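Local coordinates for RcdA (PDB 3CTW), which probably acts as an adaptor that promotes degradation of the cell-cycle regulator CtrA by the ClpXP protease, at residues A42-A47 with F120-L125. Sequence-based numbering, arbitrary orientation.
Sequences AYLDGA and FGLMNL
Gly-121 presents its backbone to one face of the Tyr-43 ring. Its C lies over that face, 3.6 Å from Tyr-43 CZ. Its CA is also 3.6 Å from Tyr-43 CE1. The CA atoms of the two residues are 7.5 Å apart. Gly-121 has no side chain, and its backbone carbons meet the ring directly. Tyr-43 CG is anti to its backbone N (chi1 175°), and its CB points toward helix 120-145.

Leu-122 comes next. Its N is 3.1 Å from Tyr-43 OH and approaches the ring obliquely. Tyr-43 OH is hydrogen-bonded to Asp-51 OD2 on helix 47-52. The Leu-122 side chain crosses that of Tyr-43 at about a right angle, with CD2 3.7 Å from Tyr-43 CE2. The same methyl also meets Leu-44 CD2, at 3.7 Å. Tyr-63 of helix 57-88 touches both Leu-44 and Leu-122.

The fold is a bundle of three long helices, 26-44, 57-88 and 120-145. Here the C-terminal end of helix 26-44 packs on the first two turns of helix 120-145. Gly-46 N hydrogen-bonds to Tyr-43 O.

One turn beyond Gly-121, Leu-125 N donates a hydrogen bond to Gly-121 O. The Leu-125 side chain points toward Tyr-43 and crosses it obliquely. Its CD1 touches the base of the tyrosine, 3.7 Å from Tyr-43 CD2 and 3.9 Å from Tyr-43 CB. A bound 1,2-ethanediol, probably from the crystallisation liquor, lies beside the Leu-125 side chain.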
ATOM      1  N   ALA A  42      -6.771   5.311 -17.691  1.00  5.20           N
ATOM      2  CA  ALA A  42      -7.388   5.910 -18.876  1.00  5.30           C
ATOM      3  C   ALA A  42      -7.079   5.107 -20.149  1.00  5.25           C
ATOM      4  O   ALA A  42      -7.909   5.010 -21.058  1.00  5.39           O
ATOM      5  CB  ALA A  42      -6.937   7.365 -19.033  1.00  5.26           C
ATOM      6  N   TYR A  43      -5.892   4.511 -20.176  1.00  4.93           N
ATOM      7  CA  TYR A  43      -5.465   3.698 -21.298  1.00  4.68           C
ATOM      8  C   TYR A  43      -6.111   2.313 -21.268  1.00  4.21           C
ATOM      9  O   TYR A  43      -6.690   1.876 -22.254  1.00  4.14           O
ATOM     10  CB  TYR A  43      -3.935   3.587 -21.318  1.00  4.91           C
ATOM     11  CG  TYR A  43      -3.404   2.655 -22.383  1.00  5.85           C
ATOM     12  CD1 TYR A  43      -3.353   3.048 -23.717  1.00  6.15           C
ATOM     13  CD2 TYR A  43      -2.953   1.375 -22.058  1.00  6.92           C
ATOM     14  CE1 TYR A  43      -2.868   2.192 -24.702  1.00  6.51           C
ATOM     15  CE2 TYR A  43      -2.467   0.509 -23.041  1.00  7.01           C
ATOM     16  CZ  TYR A  43      -2.422   0.929 -24.358  1.00  6.53           C
ATOM     17  OH  TYR A  43      -1.955   0.073 -25.325  1.00  6.34           O
ATOM     18  N   LEU A  44      -6.004   1.634 -20.137  1.00  3.92           N
ATOM     19  CA  LEU A  44      -6.513   0.280 -20.001  1.00  3.61           C
ATOM     20  C   LEU A  44      -8.018   0.189 -20.165  1.00  3.88           C
ATOM     21  O   LEU A  44      -8.527  -0.836 -20.625  1.00  4.15           O
ATOM     22  CB  LEU A  44      -6.096  -0.332 -18.664  1.00  3.26           C
ATOM     23  CG  LEU A  44      -4.606  -0.565 -18.404  1.00  2.49           C
ATOM     24  CD1 LEU A  44      -4.423  -1.132 -17.041  1.00  2.00           C
ATOM     25  CD2 LEU A  44      -3.974  -1.474 -19.430  1.00  3.45           C
ATOM     26  N   ASP A  45      -8.729   1.254 -19.803  1.00  4.05           N
ATOM     27  CA  ASP A  45     -10.190   1.257 -19.949  1.00  4.55           C
ATOM     28  C   ASP A  45     -10.622   1.969 -21.228  1.00  4.37           C
ATOM     29  O   ASP A  45     -11.811   2.055 -21.525  1.00  4.19           O
ATOM     30  CB  ASP A  45     -10.875   1.912 -18.748  1.00  5.05           C
ATOM     31  CG  ASP A  45     -10.465   1.291 -17.428  1.00  6.49           C
ATOM     32  OD1 ASP A  45     -10.118   0.095 -17.407  1.00  8.82           O
ATOM     33  OD2 ASP A  45     -10.485   2.010 -16.408  1.00  7.94           O
ATOM     34  N   GLY A  46      -9.651   2.487 -21.975  1.00  4.44           N
ATOM     35  CA  GLY A  46      -9.934   3.250 -23.187  1.00  4.45           C
ATOM     36  C   GLY A  46      -9.300   2.661 -24.431  1.00  4.56           C
ATOM     37  O   GLY A  46      -9.794   1.676 -24.984  1.00  4.52           O
ATOM     38  N   ALA A  47      -8.194   3.262 -24.861  1.00  4.67           N
ATOM     39  CA  ALA A  47      -7.478   2.835 -26.061  1.00  4.84           C
ATOM     40  C   ALA A  47      -6.888   1.426 -25.951  1.00  5.17           C
ATOM     41  O   ALA A  47      -6.895   0.670 -26.926  1.00  5.31           O
ATOM     42  CB  ALA A  47      -6.395   3.831 -26.397  1.00  4.63           C
ATOM     43  N   PHE A 120       2.002  -0.076 -28.569  1.00 10.99           N
ATOM     44  CA  PHE A 120       2.775   1.142 -28.306  1.00 10.61           C
ATOM     45  C   PHE A 120       2.453   1.765 -26.941  1.00 10.26           C
ATOM     46  O   PHE A 120       3.358   2.103 -26.176  1.00 10.03           O
ATOM     47  CB  PHE A 120       2.511   2.133 -29.451  1.00 10.68           C
ATOM     48  CG  PHE A 120       3.154   3.482 -29.281  1.00 10.69           C
ATOM     49  CD1 PHE A 120       4.508   3.656 -29.507  1.00 10.85           C
ATOM     50  CD2 PHE A 120       2.390   4.592 -28.954  1.00 10.81           C
ATOM     51  CE1 PHE A 120       5.102   4.914 -29.378  1.00 10.43           C
ATOM     52  CE2 PHE A 120       2.977   5.851 -28.824  1.00 10.94           C
ATOM     53  CZ  PHE A 120       4.334   6.009 -29.037  1.00 10.16           C
ATOM     54  N   GLY A 121       1.159   1.850 -26.626  1.00  9.86           N
ATOM     55  CA  GLY A 121       0.674   2.498 -25.410  1.00  9.26           C
ATOM     56  C   GLY A 121       1.039   1.772 -24.141  1.00  8.92           C
ATOM     57  O   GLY A 121       1.503   2.388 -23.180  1.00  8.64           O
ATOM     58  N   LEU A 122       0.849   0.451 -24.154  1.00  8.64           N
ATOM     59  CA  LEU A 122       1.160  -0.399 -23.005  1.00  8.31           C
ATOM     60  C   LEU A 122       2.664  -0.452 -22.792  1.00  7.80           C
ATOM     61  O   LEU A 122       3.133  -0.381 -21.660  1.00  7.64           O
ATOM     62  CB  LEU A 122       0.607  -1.814 -23.212  1.00  8.57           C
ATOM     63  CG  LEU A 122       0.323  -2.781 -22.045  1.00  9.75           C
ATOM     64  CD1 LEU A 122       1.570  -3.148 -21.219  1.00  9.72           C
ATOM     65  CD2 LEU A 122      -0.731  -2.195 -21.141  1.00 11.49           C
ATOM     66  N   MET A 123       3.409  -0.544 -23.889  1.00  7.16           N
ATOM     67  CA  MET A 123       4.848  -0.605 -23.822  1.00  6.60           C
ATOM     68  C   MET A 123       5.447   0.653 -23.193  1.00  5.74           C
ATOM     69  O   MET A 123       6.381   0.553 -22.407  1.00  5.59           O
ATOM     70  CB  MET A 123       5.436  -0.858 -25.202  1.00  6.84           C
ATOM     71  CG  MET A 123       6.855  -1.337 -25.141  1.00  8.39           C
ATOM     72  SD  MET A 123       6.933  -3.085 -24.697  1.00 11.25           S
ATOM     73  CE  MET A 123       6.570  -3.830 -26.292  1.00 10.57           C
ATOM     74  N   ASN A 124       4.884   1.823 -23.519  1.00  4.79           N
ATOM     75  CA  ASN A 124       5.356   3.105 -22.973  1.00  3.82           C
ATOM     76  C   ASN A 124       5.143   3.217 -21.461  1.00  3.31           C
ATOM     77  O   ASN A 124       6.058   3.560 -20.711  1.00  3.00           O
ATOM     78  CB  ASN A 124       4.649   4.287 -23.646  1.00  4.00           C
ATOM     79  CG  ASN A 124       5.065   4.499 -25.092  1.00  3.94           C
ATOM     80  OD1 ASN A 124       6.127   4.050 -25.521  1.00  3.51           O
ATOM     81  ND2 ASN A 124       4.228   5.219 -25.848  1.00  3.38           N
ATOM     82  N   LEU A 125       3.918   2.926 -21.021  1.00  2.87           N
ATOM     83  CA  LEU A 125       3.540   3.004 -19.611  1.00  2.11           C
ATOM     84  C   LEU A 125       4.320   2.011 -18.769  1.00  2.00           C
ATOM     85  O   LEU A 125       4.589   2.262 -17.600  1.00  2.00           O
ATOM     86  CB  LEU A 125       2.043   2.736 -19.437  1.00  2.00           C
ATOM     87  CG  LEU A 125       1.058   3.712 -20.057  1.00  2.01           C
ATOM     88  CD1 LEU A 125      -0.309   3.090 -20.071  1.00  2.98           C
ATOM     89  CD2 LEU A 125       1.039   5.023 -19.315  1.00  2.21           C
TER